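Local atomic coordinates of tyrosine-protein kinase receptor torso (PDB entry 5AOQ), a protein that acts as the receptor tyrosine kinase for prothoracicotropic hormone (PTTH), activating ERK through MAPK signalling and taking part in the initiation of insect metamorphosis. Residues D186-D190 against H227-I231; V219-E225 against H237-S243; C195-K201 against F213-V219; N70-T76 against V106-T112; S60-V64 against I120-Y124. All coordinates share one frame; numbering follows the deposited sequence.

Overall arrangement
The five contacts divide between the first two fibronectin type III (FN3) domains of the extracellular part of Torso. Interactions 5 and 4 come first along the chain, 4 nested within the loop closed by 5, with centres 10 Å apart in the first domain. Interactions 1, 2 and 3 belong to the second domain, which is involved in binding the PTTH dimer. There, 1 and 2 share strand 223-230, while 2 and 3 are tied by the C195-C224 disulfide. Interactions 2 and 5 lie on opposite sides of the chain's centre, their own centres 43 Å apart. Interactions 1 and 4 meet at the domain junction through the R73-D190 salt bridge, so the second domain is fastened directly to its neighbour.

Interaction 1 (D186-D190 against H227-I231); sequences DLCFD and HVKGI
D190 and K229 form an antiparallel hydrogen-bonded pair. D190 N donates to K229 O at 2.8 Å, and K229 N returns the bond to D190 O at the same distance. A weaker CA-H...O contact, F189 CA to K229 O at 3.4 Å, adds to the same carbonyl.

The side chains of the pair leave from one face of the sheet, their CB atoms 4.0 Å apart, and then diverge. The CG of K229 stands anti to its backbone N (chi1 177°) and the chain bends at the next bond, carrying the ammonium away, whereas the D190 carboxylate is used by R73 of the first FN3 domain. D190 is implicated in binding PTTH, and so is K204 close beside it.

The remaining contacts are van der Waals and ring-edge ones. K229 O lies in plane at the edge of the F189 ring, and G230 CA comes 3.7 Å from F189 CD1; glycine suits this site because a beta carbon would run into the ring. The apolar L187 and I231 side chains cross at about a right angle, with L187 CD2 3.4 Å from I231 CG2.

Strand 189-195 runs between strands 223-230 and 198-205, with F189 bonded through its backbone to I205 and its ring edge-to-face with W179; C188 is disulfide-linked to C66.

Interaction 2 (V219-E225 against H237-S243); sequences VLNDECE and HKYKTPS
T241 holds its OG1 between its own backbone N and carbonyl carbon (chi1 58°), and from there the hydroxyl faces the turn at V219-D222. Y239 takes the same kind of torsion (chi1 69°), which folds its ring back over C224. The T241 hydroxyl is gripped twice: OG1 donates to V219 O at 2.6 Å and accepts from D222 N, also at 2.6 Å. Threonine suits the place because one hydroxyl can give and take, while its CG2 rests against C224 SG at 3.8 Å. D222 O receives T241 N, so the two residues are joined in both directions. Farther out, S243 OG donates to N221 OD1 in the carbonyl plane.

Along the strands, C224 and Y239 exchange backbone hydrogen bonds. C224 CB sits over one face of the Y239 ring, 3.6 Å from its centroid, and C224 SG lies obliquely to the ring. The phenol OH bonds to N193. With an alanine here instead of Y239, the C224-C195 disulfide is likely to lose its cover on the ring side and N193 its hydroxyl partner.

On the other face, E225 CG packs on K238 CG at 3.9 Å, and E223 OE1 makes a long salt bridge of 3.8 Å to K240 NZ. This is an antiparallel beta hairpin, strands 223-230 and 233-240, the last two of the second FN3 sandwich.

Interaction 3 (C195-K201 against F213-V219); sequences CQNTNMK and FDVENLV
K201 reaches across to F213 and D214 where two outermost strands, one from each sheet of the FN3 beta sandwich, run side by side at its margin. The strand axes of 198-201 and 213-216 stay 9.0 Å apart, too far for backbone pairing, and side chains bridge the distance. K201 suits the task by its length: extended throughout from a CG anti to the backbone N (chi1 177°), it slides past the F213 ring, with CE 3.9 Å from F213 CZ. Its NZ then donates to D214 O at 2.8 Å, arriving well above the carbonyl plane. The E216 carboxylate, with OE2 5.2 Å from K201 NZ, would probably favour the charge there without touching it.

Nearer the turn, T198 OG1 lies 3.0 Å from N217 O. N217 is the corner residue, and its positive phi (63°) is a conformation that asparagine tolerates well.

In the next shell, F213 packs on I191 and I226, while weak bonds from Q196 N and N197 N to the D222 carboxylate steady the loop. Hormone also comes here, K21 of a PTTH chain making weak hydrogen bonds to C195 O and Q196 O. The C195-C224 disulfide positions the sulfur that L218 CD2 meets, C195 SG, at 3.3 Å.

Interaction 4 (N70-T76 against V106-T112); sequences NSIRFET and VFGELIT
F74 sets its ring over G108, the residue paired with it in the neighbouring strand. The torsion responsible places CG between the backbone N and carbonyl carbon (chi1 56°), so that the ring lies along the sheet and G108 CA stands over its face, 4.2 Å from the centroid. Glycine is apt, since a beta carbon would strike the ring. Beyond it, L110 CD1 meets F74 CE2 obliquely at 3.4 Å. Replacing F74 with an alanine would probably open a gap beside L110 and remove the cover from G108.

The opposite face is mixed, with charged R73, E75 and E109 beside F107 and I111. R73 and E109 extend side by side in the same direction, E109 from a CG anti to its backbone N (chi1 -177°), and R73 NE makes a weak, salt-bridging bond to E109 OE2 at 3.5 Å. E109 OE2 lies at the guanidinium edge, though the two flat groups are nearly perpendicular. Next along this face, E75 CG sits over the F107 ring, 4.3 Å from its centroid, and the E75 carboxylate is tied to R65.

Reciprocal backbone bonds of I72 with L110 and F74 with G108 hold the register. The main partner of R73 is D190, and that of E109 is K204, both implicated in PTTH binding; the charged groups therefore link the first FN3 domain to the second, and each charge probably stabilises its opposites there.

Interaction 5 (S60-V64 against I120-Y124); sequences STVKV and IWSTY
S60 and S122 join their hydroxyls at 2.5 Å, OG to OG, in a hydrogen bond that either could donate. S60 reaches over with OG anti to its backbone N (chi1 -167°), and small serines suit a spot where the backbones pass near each other without pairing. Beside this bond the contact is apolar and well packed. V62 CG2 rests on S122 CB at 3.9 Å, while V64 CG2 meets I120 CD1 obliquely at 3.6 Å; branched side chains like these fill the layer between strands. V62 is further enclosed by F74 and F85.

The other margin is much looser. T61 is exposed, and its OG1 stays 4.4 Å from Y124 OH.

The end-to-end directions of the segments are 128° apart. Segment 60-64 leads from S60, bonded through its backbone to E136 of strand 134-140, into strand 63-68 of the other sheet, so V62 and V64 face S122 and I120 from across the sandwich. V62 and I120 form part of the core between the two sheets of the first FN3 sandwich, near its edge at S60.

Interaction 1 (D186-D190 against H227-I231)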
# COMPACT_ATOMS: atom_id res chain seq x y z
N ASP A 186 3.55 23.43 24.03
CA ASP A 186 3.03 22.90 22.78
C ASP A 186 3.99 21.91 22.12
O ASP A 186 4.77 22.29 21.25
CB ASP A 186 2.72 24.04 21.81
CG ASP A 186 1.60 24.94 22.30
OD1 ASP A 186 0.68 24.44 22.98
OD2 ASP A 186 1.65 26.16 22.01
N LEU A 187 3.92 20.65 22.53
CA LEU A 187 4.80 19.61 21.98
C LEU A 187 4.08 18.28 21.75
O LEU A 187 3.54 17.68 22.68
CB LEU A 187 5.99 19.37 22.91
CG LEU A 187 7.26 20.18 22.62
CD1 LEU A 187 7.25 21.53 23.33
CD2 LEU A 187 8.50 19.38 23.01
N CYS A 188 4.07 17.85 20.49
CA CYS A 188 3.61 16.51 20.11
C CYS A 188 4.83 15.67 19.74
O CYS A 188 5.92 16.22 19.59
CB CYS A 188 2.62 16.58 18.95
SG CYS A 188 1.15 17.57 19.27
N PHE A 189 4.65 14.36 19.58
CA PHE A 189 5.78 13.49 19.25
C PHE A 189 5.42 12.32 18.33
O PHE A 189 4.27 11.90 18.26
CB PHE A 189 6.42 12.94 20.53
CG PHE A 189 6.90 14.01 21.47
CD1 PHE A 189 8.06 14.72 21.20
CD2 PHE A 189 6.19 14.31 22.62
CE1 PHE A 189 8.51 15.70 22.07
CE2 PHE A 189 6.63 15.29 23.49
CZ PHE A 189 7.79 15.99 23.21
N ASP A 190 6.44 11.81 17.63
CA ASP A 190 6.32 10.61 16.80
C ASP A 190 7.40 9.60 17.17
O ASP A 190 8.59 9.91 17.13
CB ASP A 190 6.42 10.96 15.32
CG ASP A 190 5.21 11.70 14.81
OD1 ASP A 190 5.11 12.93 15.05
OD2 ASP A 190 4.35 11.07 14.17
N HIS A 227 13.72 5.63 17.88
CA HIS A 227 13.79 6.99 17.36
C HIS A 227 12.62 7.81 17.89
O HIS A 227 11.46 7.40 17.79
CB HIS A 227 13.77 6.99 15.83
CG HIS A 227 14.68 5.98 15.22
ND1 HIS A 227 16.03 6.20 15.04
CD2 HIS A 227 14.44 4.74 14.72
CE1 HIS A 227 16.58 5.14 14.47
NE2 HIS A 227 15.64 4.24 14.27
N VAL A 228 12.94 8.98 18.44
CA VAL A 228 11.93 9.92 18.94
C VAL A 228 11.97 11.22 18.15
O VAL A 228 12.92 12.00 18.26
CB VAL A 228 12.13 10.22 20.44
CG1 VAL A 228 11.12 11.26 20.93
CG2 VAL A 228 12.03 8.95 21.26
N LYS A 229 10.94 11.43 17.34
CA LYS A 229 10.79 12.65 16.56
C LYS A 229 9.94 13.67 17.32
O LYS A 229 8.82 13.36 17.74
CB LYS A 229 10.15 12.35 15.20
CG LYS A 229 9.88 13.56 14.33
CD LYS A 229 11.16 14.21 13.84
CE LYS A 229 10.87 15.46 13.02
NZ LYS A 229 12.10 16.01 12.39
N GLY A 230 10.48 14.87 17.50
CA GLY A 230 9.78 15.93 18.20
C GLY A 230 10.06 17.30 17.60
O GLY A 230 10.66 17.40 16.53
N ILE A 231 9.62 18.34 18.30
CA ILE A 231 9.79 19.71 17.84
C ILE A 231 11.26 20.04 17.59
O ILE A 231 11.59 20.85 16.72
CB ILE A 231 9.21 20.72 18.85
CG1 ILE A 231 9.35 22.16 18.33
CG2 ILE A 231 9.90 20.59 20.20
CD1 ILE A 231 8.62 23.19 19.15

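Interaction 2 (V219-E225 against H237-S243)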
# COMPACT_ATOMS: atom_id res chain seq x y z
N VAL A 219 12.53 -9.16 24.53
CA VAL A 219 13.22 -10.33 25.05
C VAL A 219 14.52 -9.95 25.73
O VAL A 219 14.99 -8.81 25.62
CB VAL A 219 13.50 -11.35 23.92
CG1 VAL A 219 12.20 -11.83 23.30
CG2 VAL A 219 14.41 -10.74 22.87
N LEU A 220 15.11 -10.90 26.45
CA LEU A 220 16.34 -10.65 27.20
C LEU A 220 17.56 -10.51 26.30
O LEU A 220 17.68 -11.19 25.28
CB LEU A 220 16.57 -11.78 28.21
CG LEU A 220 15.51 -11.94 29.30
CD1 LEU A 220 15.75 -13.21 30.10
CD2 LEU A 220 15.49 -10.73 30.22
N ASN A 221 18.47 -9.62 26.70
CA ASN A 221 19.75 -9.45 26.03
C ASN A 221 19.61 -9.11 24.55
O ASN A 221 20.38 -9.60 23.71
CB ASN A 221 20.59 -10.72 26.20
CG ASN A 221 20.81 -11.08 27.65
OD1 ASN A 221 21.22 -10.24 28.45
ND2 ASN A 221 20.52 -12.32 28.01
N ASP A 222 18.63 -8.27 24.23
CA ASP A 222 18.38 -7.85 22.86
C ASP A 222 18.87 -6.42 22.63
O ASP A 222 18.62 -5.54 23.45
CB ASP A 222 16.88 -7.95 22.54
CG ASP A 222 16.60 -7.93 21.05
OD1 ASP A 222 17.41 -7.35 20.30
OD2 ASP A 222 15.57 -8.49 20.63
N GLU A 223 19.56 -6.21 21.52
CA GLU A 223 20.08 -4.90 21.16
C GLU A 223 19.03 -4.11 20.38
O GLU A 223 18.84 -4.33 19.18
CB GLU A 223 21.37 -5.04 20.35
CG GLU A 223 22.13 -3.73 20.16
CD GLU A 223 22.65 -3.17 21.47
OE1 GLU A 223 22.87 -3.96 22.42
OE2 GLU A 223 22.85 -1.94 21.56
N CYS A 224 18.36 -3.18 21.06
CA CYS A 224 17.27 -2.41 20.47
C CYS A 224 17.67 -0.98 20.10
O CYS A 224 18.74 -0.50 20.48
CB CYS A 224 16.09 -2.35 21.44
SG CYS A 224 15.36 -3.93 21.89
N GLU A 225 16.77 -0.32 19.38
CA GLU A 225 16.94 1.09 19.03
C GLU A 225 15.58 1.77 18.90
O GLU A 225 14.62 1.18 18.37
CB GLU A 225 17.73 1.23 17.73
CG GLU A 225 18.07 2.67 17.37
CD GLU A 225 18.90 2.78 16.10
OE1 GLU A 225 19.07 1.76 15.41
OE2 GLU A 225 19.38 3.90 15.80
N HIS A 237 18.05 6.69 19.50
CA HIS A 237 18.48 6.24 20.81
C HIS A 237 18.61 4.72 20.88
O HIS A 237 17.61 4.01 20.98
CB HIS A 237 17.50 6.74 21.88
CG HIS A 237 17.75 6.19 23.25
ND1 HIS A 237 18.74 6.69 24.07
CD2 HIS A 237 17.15 5.20 23.93
CE1 HIS A 237 18.73 6.02 25.21
NE2 HIS A 237 17.78 5.11 25.15
N LYS A 238 19.84 4.24 20.81
CA LYS A 238 20.10 2.81 20.95
C LYS A 238 20.00 2.40 22.41
O LYS A 238 20.30 3.19 23.31
CB LYS A 238 21.48 2.45 20.40
CG LYS A 238 21.62 2.59 18.89
CD LYS A 238 22.99 2.14 18.42
CE LYS A 238 23.13 2.24 16.91
NZ LYS A 238 24.48 1.83 16.44
N TYR A 239 19.57 1.16 22.64
CA TYR A 239 19.48 0.64 24.00
C TYR A 239 19.36 -0.88 23.98
O TYR A 239 18.79 -1.45 23.06
CB TYR A 239 18.28 1.26 24.73
CG TYR A 239 16.94 0.81 24.18
CD1 TYR A 239 16.35 1.47 23.12
CD2 TYR A 239 16.27 -0.27 24.74
CE1 TYR A 239 15.13 1.06 22.62
CE2 TYR A 239 15.05 -0.68 24.25
CZ TYR A 239 14.48 -0.01 23.19
OH TYR A 239 13.26 -0.42 22.69
N LYS A 240 19.90 -1.52 25.01
CA LYS A 240 19.90 -2.98 25.10
C LYS A 240 19.00 -3.43 26.25
O LYS A 240 19.06 -2.87 27.35
CB LYS A 240 21.33 -3.50 25.30
CG LYS A 240 21.47 -5.01 25.20
CD LYS A 240 22.91 -5.44 25.41
CE LYS A 240 23.09 -6.94 25.27
NZ LYS A 240 22.76 -7.41 23.89
N THR A 241 18.18 -4.45 26.00
CA THR A 241 17.31 -4.99 27.04
C THR A 241 18.13 -5.74 28.08
O THR A 241 19.08 -6.45 27.73
CB THR A 241 16.24 -5.92 26.45
OG1 THR A 241 16.87 -6.99 25.73
CG2 THR A 241 15.32 -5.16 25.51
N PRO A 242 17.77 -5.60 29.36
CA PRO A 242 18.59 -6.15 30.44
C PRO A 242 18.68 -7.67 30.43
O PRO A 242 17.88 -8.34 29.77
CB PRO A 242 17.88 -5.66 31.71
CG PRO A 242 16.47 -5.48 31.30
CD PRO A 242 16.52 -5.00 29.88
N SER A 243 19.66 -8.21 31.15
CA SER A 243 19.81 -9.65 31.30
C SER A 243 18.89 -10.17 32.39
O SER A 243 18.16 -9.39 33.02
CB SER A 243 21.27 -10.00 31.62
OG SER A 243 22.15 -9.46 30.66

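Interaction 3 (C195-K201 against F213-V219)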
# COMPACT_ATOMS: atom_id res chain seq x y z
N CYS A 195 13.81 -3.77 17.51
CA CYS A 195 14.79 -4.62 18.18
C CYS A 195 15.29 -5.72 17.26
O CYS A 195 14.64 -6.05 16.27
CB CYS A 195 14.20 -5.24 19.45
SG CYS A 195 13.71 -4.06 20.72
N GLN A 196 16.44 -6.30 17.60
CA GLN A 196 17.07 -7.33 16.78
C GLN A 196 16.19 -8.57 16.65
O GLN A 196 16.29 -9.30 15.66
CB GLN A 196 18.43 -7.73 17.38
CG GLN A 196 19.23 -8.70 16.53
CD GLN A 196 20.55 -9.08 17.19
OE1 GLN A 196 20.98 -8.46 18.16
NE2 GLN A 196 21.19 -10.12 16.67
N ASN A 197 15.33 -8.81 17.64
CA ASN A 197 14.47 -10.00 17.64
C ASN A 197 13.03 -9.68 18.04
O ASN A 197 12.35 -10.50 18.67
CB ASN A 197 15.05 -11.06 18.58
CG ASN A 197 16.39 -11.58 18.10
OD1 ASN A 197 16.45 -12.46 17.24
ND2 ASN A 197 17.47 -11.03 18.65
N THR A 198 12.56 -8.50 17.67
CA THR A 198 11.16 -8.12 17.85
C THR A 198 10.72 -7.23 16.70
O THR A 198 11.46 -6.33 16.29
CB THR A 198 10.92 -7.40 19.19
OG1 THR A 198 11.38 -8.23 20.27
CG2 THR A 198 9.44 -7.10 19.39
N ASN A 199 9.52 -7.46 16.19
CA ASN A 199 9.00 -6.69 15.08
C ASN A 199 8.77 -5.23 15.45
O ASN A 199 8.48 -4.90 16.60
CB ASN A 199 7.70 -7.30 14.56
CG ASN A 199 7.94 -8.55 13.72
OD1 ASN A 199 8.92 -8.64 12.99
ND2 ASN A 199 7.03 -9.51 13.83
N MET A 200 8.92 -4.37 14.46
CA MET A 200 8.86 -2.92 14.64
C MET A 200 7.57 -2.46 15.30
O MET A 200 6.51 -3.07 15.11
CB MET A 200 9.04 -2.24 13.28
CG MET A 200 9.11 -0.73 13.32
SD MET A 200 9.29 -0.01 11.68
CE MET A 200 7.90 -0.74 10.80
N LYS A 201 7.66 -1.38 16.06
CA LYS A 201 6.48 -0.72 16.63
C LYS A 201 6.59 0.79 16.49
O LYS A 201 7.64 1.37 16.78
CB LYS A 201 6.29 -1.11 18.10
CG LYS A 201 5.12 -0.42 18.77
CD LYS A 201 4.89 -0.91 20.19
CE LYS A 201 3.76 -0.15 20.85
NZ LYS A 201 3.48 -0.64 22.24
N PHE A 213 5.99 6.12 26.31
CA PHE A 213 5.83 5.13 25.25
C PHE A 213 6.02 3.72 25.77
O PHE A 213 7.07 3.39 26.32
CB PHE A 213 6.82 5.41 24.12
CG PHE A 213 6.71 4.46 22.96
CD1 PHE A 213 5.60 4.49 22.13
CD2 PHE A 213 7.70 3.53 22.71
CE1 PHE A 213 5.49 3.62 21.07
CE2 PHE A 213 7.60 2.66 21.65
CZ PHE A 213 6.49 2.70 20.83
N ASP A 214 5.00 2.89 25.58
CA ASP A 214 5.05 1.50 26.03
C ASP A 214 5.55 0.59 24.91
O ASP A 214 5.32 0.86 23.73
CB ASP A 214 3.67 1.04 26.50
CG ASP A 214 3.08 1.95 27.55
OD1 ASP A 214 3.86 2.57 28.30
OD2 ASP A 214 1.84 2.04 27.64
N VAL A 215 6.24 -0.47 25.29
CA VAL A 215 6.70 -1.48 24.35
C VAL A 215 6.46 -2.87 24.92
O VAL A 215 6.58 -3.08 26.13
CB VAL A 215 8.20 -1.32 24.02
CG1 VAL A 215 8.65 -2.36 23.00
CG2 VAL A 215 8.47 0.08 23.49
N GLU A 216 6.11 -3.81 24.05
CA GLU A 216 5.82 -5.18 24.46
C GLU A 216 6.54 -6.20 23.59
O GLU A 216 7.14 -5.85 22.57
CB GLU A 216 4.31 -5.43 24.42
CG GLU A 216 3.50 -4.43 25.23
CD GLU A 216 2.01 -4.68 25.15
OE1 GLU A 216 1.61 -5.70 24.55
OE2 GLU A 216 1.23 -3.86 25.68
N ASN A 217 6.47 -7.46 24.00
CA ASN A 217 7.06 -8.57 23.27
C ASN A 217 8.57 -8.46 23.15
O ASN A 217 9.17 -9.01 22.22
CB ASN A 217 6.43 -8.66 21.87
CG ASN A 217 4.93 -8.51 21.90
OD1 ASN A 217 4.27 -8.85 22.89
ND2 ASN A 217 4.36 -7.98 20.81
N LEU A 218 9.19 -7.75 24.09
CA LEU A 218 10.65 -7.67 24.15
C LEU A 218 11.22 -8.96 24.72
O LEU A 218 10.50 -9.77 25.30
CB LEU A 218 11.10 -6.48 25.00
CG LEU A 218 10.80 -5.09 24.44
CD1 LEU A 218 11.16 -4.02 25.47
CD2 LEU A 218 11.56 -4.85 23.14
N VAL A 219 12.53 -9.16 24.53
CA VAL A 219 13.22 -10.33 25.05
C VAL A 219 14.52 -9.95 25.73
O VAL A 219 14.99 -8.81 25.62
CB VAL A 219 13.50 -11.35 23.92
CG1 VAL A 219 12.20 -11.83 23.30
CG2 VAL A 219 14.41 -10.74 22.87

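Interaction 4 (N70-T76 against V106-T112)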
# COMPACT_ATOMS: atom_id res chain seq x y z
N ASN A 70 4.86 19.18 7.55
CA ASN A 70 4.04 18.32 6.71
C ASN A 70 2.70 17.95 7.36
O ASN A 70 1.97 17.11 6.83
CB ASN A 70 4.83 17.04 6.38
CG ASN A 70 4.62 16.57 4.95
OD1 ASN A 70 3.55 16.75 4.38
ND2 ASN A 70 5.66 15.98 4.37
N SER A 71 2.37 18.57 8.50
CA SER A 71 1.10 18.29 9.18
C SER A 71 0.72 19.30 10.27
O SER A 71 1.52 20.14 10.66
CB SER A 71 1.15 16.89 9.81
OG SER A 71 2.10 16.84 10.86
N ILE A 72 -0.52 19.20 10.76
CA ILE A 72 -1.02 20.02 11.87
C ILE A 72 -1.85 19.16 12.82
O ILE A 72 -2.71 18.41 12.39
CB ILE A 72 -1.92 21.20 11.40
CG1 ILE A 72 -1.12 22.20 10.57
CG2 ILE A 72 -2.52 21.93 12.60
CD1 ILE A 72 -1.17 21.93 9.10
N ARG A 73 -1.58 19.28 14.12
CA ARG A 73 -2.35 18.58 15.14
C ARG A 73 -3.06 19.55 16.08
O ARG A 73 -2.41 20.40 16.70
CB ARG A 73 -1.45 17.64 15.92
CG ARG A 73 -0.86 16.55 15.05
CD ARG A 73 0.15 15.73 15.78
NE ARG A 73 0.91 14.90 14.85
CZ ARG A 73 1.91 14.10 15.20
NH1 ARG A 73 2.28 14.01 16.47
NH2 ARG A 73 2.54 13.40 14.27
N PHE A 74 -4.38 19.42 16.17
CA PHE A 74 -5.20 20.36 16.92
C PHE A 74 -6.11 19.68 17.93
O PHE A 74 -6.32 18.46 17.88
CB PHE A 74 -6.05 21.20 15.96
CG PHE A 74 -6.90 20.37 15.04
CD1 PHE A 74 -8.17 19.98 15.43
CD2 PHE A 74 -6.43 19.98 13.80
CE1 PHE A 74 -8.95 19.21 14.59
CE2 PHE A 74 -7.21 19.21 12.96
CZ PHE A 74 -8.47 18.83 13.35
N GLU A 75 -6.67 20.49 18.83
CA GLU A 75 -7.58 20.03 19.87
C GLU A 75 -8.94 20.72 19.74
O GLU A 75 -9.02 21.87 19.33
CB GLU A 75 -7.00 20.29 21.26
CG GLU A 75 -7.86 19.77 22.41
CD GLU A 75 -7.36 20.22 23.76
OE1 GLU A 75 -6.31 20.89 23.82
OE2 GLU A 75 -8.02 19.90 24.77
N THR A 76 -9.99 19.99 20.11
CA THR A 76 -11.34 20.53 20.09
C THR A 76 -12.03 20.28 21.43
O THR A 76 -11.49 19.58 22.29
CB THR A 76 -12.19 19.90 18.98
OG1 THR A 76 -12.62 18.59 19.38
CG2 THR A 76 -11.38 19.79 17.70
N VAL A 106 -11.21 14.38 21.10
CA VAL A 106 -10.97 15.82 21.06
C VAL A 106 -9.75 16.23 20.24
O VAL A 106 -9.62 17.39 19.85
CB VAL A 106 -10.81 16.39 22.48
CG1 VAL A 106 -12.13 16.31 23.24
CG2 VAL A 106 -9.71 15.66 23.24
N PHE A 107 -8.85 15.28 19.99
CA PHE A 107 -7.63 15.57 19.23
C PHE A 107 -7.76 15.13 17.78
O PHE A 107 -8.35 14.09 17.48
CB PHE A 107 -6.43 14.88 19.88
CG PHE A 107 -5.95 15.57 21.13
CD1 PHE A 107 -5.21 16.74 21.06
CD2 PHE A 107 -6.25 15.05 22.38
CE1 PHE A 107 -4.78 17.37 22.20
CE2 PHE A 107 -5.81 15.68 23.53
CZ PHE A 107 -5.07 16.84 23.44
N GLY A 108 -7.20 15.93 16.87
CA GLY A 108 -7.24 15.62 15.45
C GLY A 108 -6.02 16.10 14.69
O GLY A 108 -5.26 16.94 15.19
N GLU A 109 -5.84 15.58 13.48
CA GLU A 109 -4.70 15.93 12.64
C GLU A 109 -5.09 16.22 11.19
O GLU A 109 -5.98 15.58 10.64
CB GLU A 109 -3.66 14.81 12.67
CG GLU A 109 -2.39 15.12 11.89
CD GLU A 109 -1.40 13.98 11.89
OE1 GLU A 109 -1.80 12.84 12.17
OE2 GLU A 109 -0.20 14.23 11.62
N LEU A 110 -4.41 17.20 10.60
CA LEU A 110 -4.60 17.59 9.21
C LEU A 110 -3.26 17.63 8.48
O LEU A 110 -2.31 18.25 8.95
CB LEU A 110 -5.27 18.96 9.13
CG LEU A 110 -6.78 18.99 9.38
CD1 LEU A 110 -7.23 20.38 9.80
CD2 LEU A 110 -7.52 18.54 8.13
N ILE A 111 -3.19 16.98 7.32
CA ILE A 111 -1.95 16.86 6.57
C ILE A 111 -1.79 18.06 5.64
O ILE A 111 -2.77 18.56 5.09
CB ILE A 111 -1.89 15.55 5.76
CG1 ILE A 111 -1.99 14.34 6.69
CG2 ILE A 111 -0.59 15.46 4.96
CD1 ILE A 111 -3.40 13.89 6.98
N THR A 112 -0.55 18.51 5.46
CA THR A 112 -0.25 19.64 4.58
C THR A 112 0.57 19.25 3.36
O THR A 112 1.42 18.36 3.43
CB THR A 112 0.52 20.74 5.35
OG1 THR A 112 -0.29 21.21 6.44
CG2 THR A 112 0.87 21.91 4.45

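Interaction 5 (S60-V64 against I120-Y124)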
# COMPACT_ATOMS: atom_id res chain seq x y z
N SER A 60 -14.59 29.53 15.49
CA SER A 60 -14.36 28.14 15.85
C SER A 60 -13.58 28.02 17.16
O SER A 60 -12.71 28.85 17.45
CB SER A 60 -13.60 27.43 14.73
OG SER A 60 -13.64 26.04 14.92
N THR A 61 -13.91 27.00 17.95
CA THR A 61 -13.26 26.79 19.24
C THR A 61 -11.97 25.98 19.09
O THR A 61 -11.29 25.69 20.07
CB THR A 61 -14.19 26.06 20.23
OG1 THR A 61 -14.51 24.76 19.74
CG2 THR A 61 -15.47 26.85 20.45
N VAL A 62 -11.65 25.60 17.85
CA VAL A 62 -10.46 24.81 17.57
C VAL A 62 -9.20 25.52 18.04
O VAL A 62 -9.14 26.75 18.05
CB VAL A 62 -10.34 24.51 16.05
CG1 VAL A 62 -9.03 23.81 15.72
CG2 VAL A 62 -11.52 23.67 15.60
N LYS A 63 -8.21 24.74 18.45
CA LYS A 63 -6.91 25.27 18.85
C LYS A 63 -5.78 24.43 18.26
O LYS A 63 -5.74 23.21 18.43
CB LYS A 63 -6.78 25.32 20.37
CG LYS A 63 -6.88 26.71 20.98
CD LYS A 63 -5.77 27.65 20.49
CE LYS A 63 -4.37 27.12 20.81
NZ LYS A 63 -3.31 28.07 20.40
N VAL A 64 -4.86 25.10 17.57
CA VAL A 64 -3.68 24.44 17.04
C VAL A 64 -2.68 24.16 18.15
O VAL A 64 -2.14 25.08 18.76
CB VAL A 64 -2.99 25.30 15.95
CG1 VAL A 64 -1.76 24.58 15.41
CG2 VAL A 64 -3.96 25.62 14.83
N ILE A 120 -8.11 26.86 8.93
CA ILE A 120 -8.89 25.74 9.43
C ILE A 120 -10.37 26.13 9.49
O ILE A 120 -10.71 27.23 9.93
CB ILE A 120 -8.42 25.30 10.83
CG1 ILE A 120 -6.91 25.07 10.84
CG2 ILE A 120 -9.16 24.03 11.26
CD1 ILE A 120 -6.33 24.84 12.22
N TRP A 121 -11.23 25.23 9.04
CA TRP A 121 -12.67 25.40 9.18
C TRP A 121 -13.31 24.13 9.73
O TRP A 121 -13.02 23.03 9.25
CB TRP A 121 -13.31 25.79 7.85
CG TRP A 121 -12.95 27.17 7.39
CD1 TRP A 121 -11.83 27.55 6.71
CD2 TRP A 121 -13.73 28.36 7.58
NE1 TRP A 121 -11.86 28.90 6.46
CE2 TRP A 121 -13.01 29.42 6.99
CE3 TRP A 121 -14.95 28.63 8.19
CZ2 TRP A 121 -13.48 30.73 7.00
CZ3 TRP A 121 -15.42 29.93 8.20
CH2 TRP A 121 -14.69 30.97 7.60
N SER A 122 -14.16 24.30 10.74
CA SER A 122 -14.75 23.17 11.46
C SER A 122 -16.27 23.08 11.29
O SER A 122 -16.93 24.09 11.03
CB SER A 122 -14.41 23.27 12.95
OG SER A 122 -15.01 24.41 13.55
N THR A 123 -16.80 21.87 11.44
CA THR A 123 -18.25 21.64 11.36
C THR A 123 -18.68 20.48 12.24
O THR A 123 -17.91 19.55 12.48
CB THR A 123 -18.69 21.35 9.91
OG1 THR A 123 -18.42 22.49 9.09
CG2 THR A 123 -20.17 21.01 9.83
N TYR A 124 -19.91 20.55 12.73
CA TYR A 124 -20.54 19.43 13.43
C TYR A 124 -21.49 18.68 12.49
O TYR A 124 -22.32 19.29 11.82
CB TYR A 124 -21.30 19.91 14.67
CG TYR A 124 -20.42 20.58 15.69
CD1 TYR A 124 -19.67 19.82 16.58
CD2 TYR A 124 -20.33 21.96 15.78
CE1 TYR A 124 -18.86 20.42 17.52
CE2 TYR A 124 -19.52 22.57 16.72
CZ TYR A 124 -18.78 21.79 17.59
OH TYR A 124 -17.97 22.38 18.53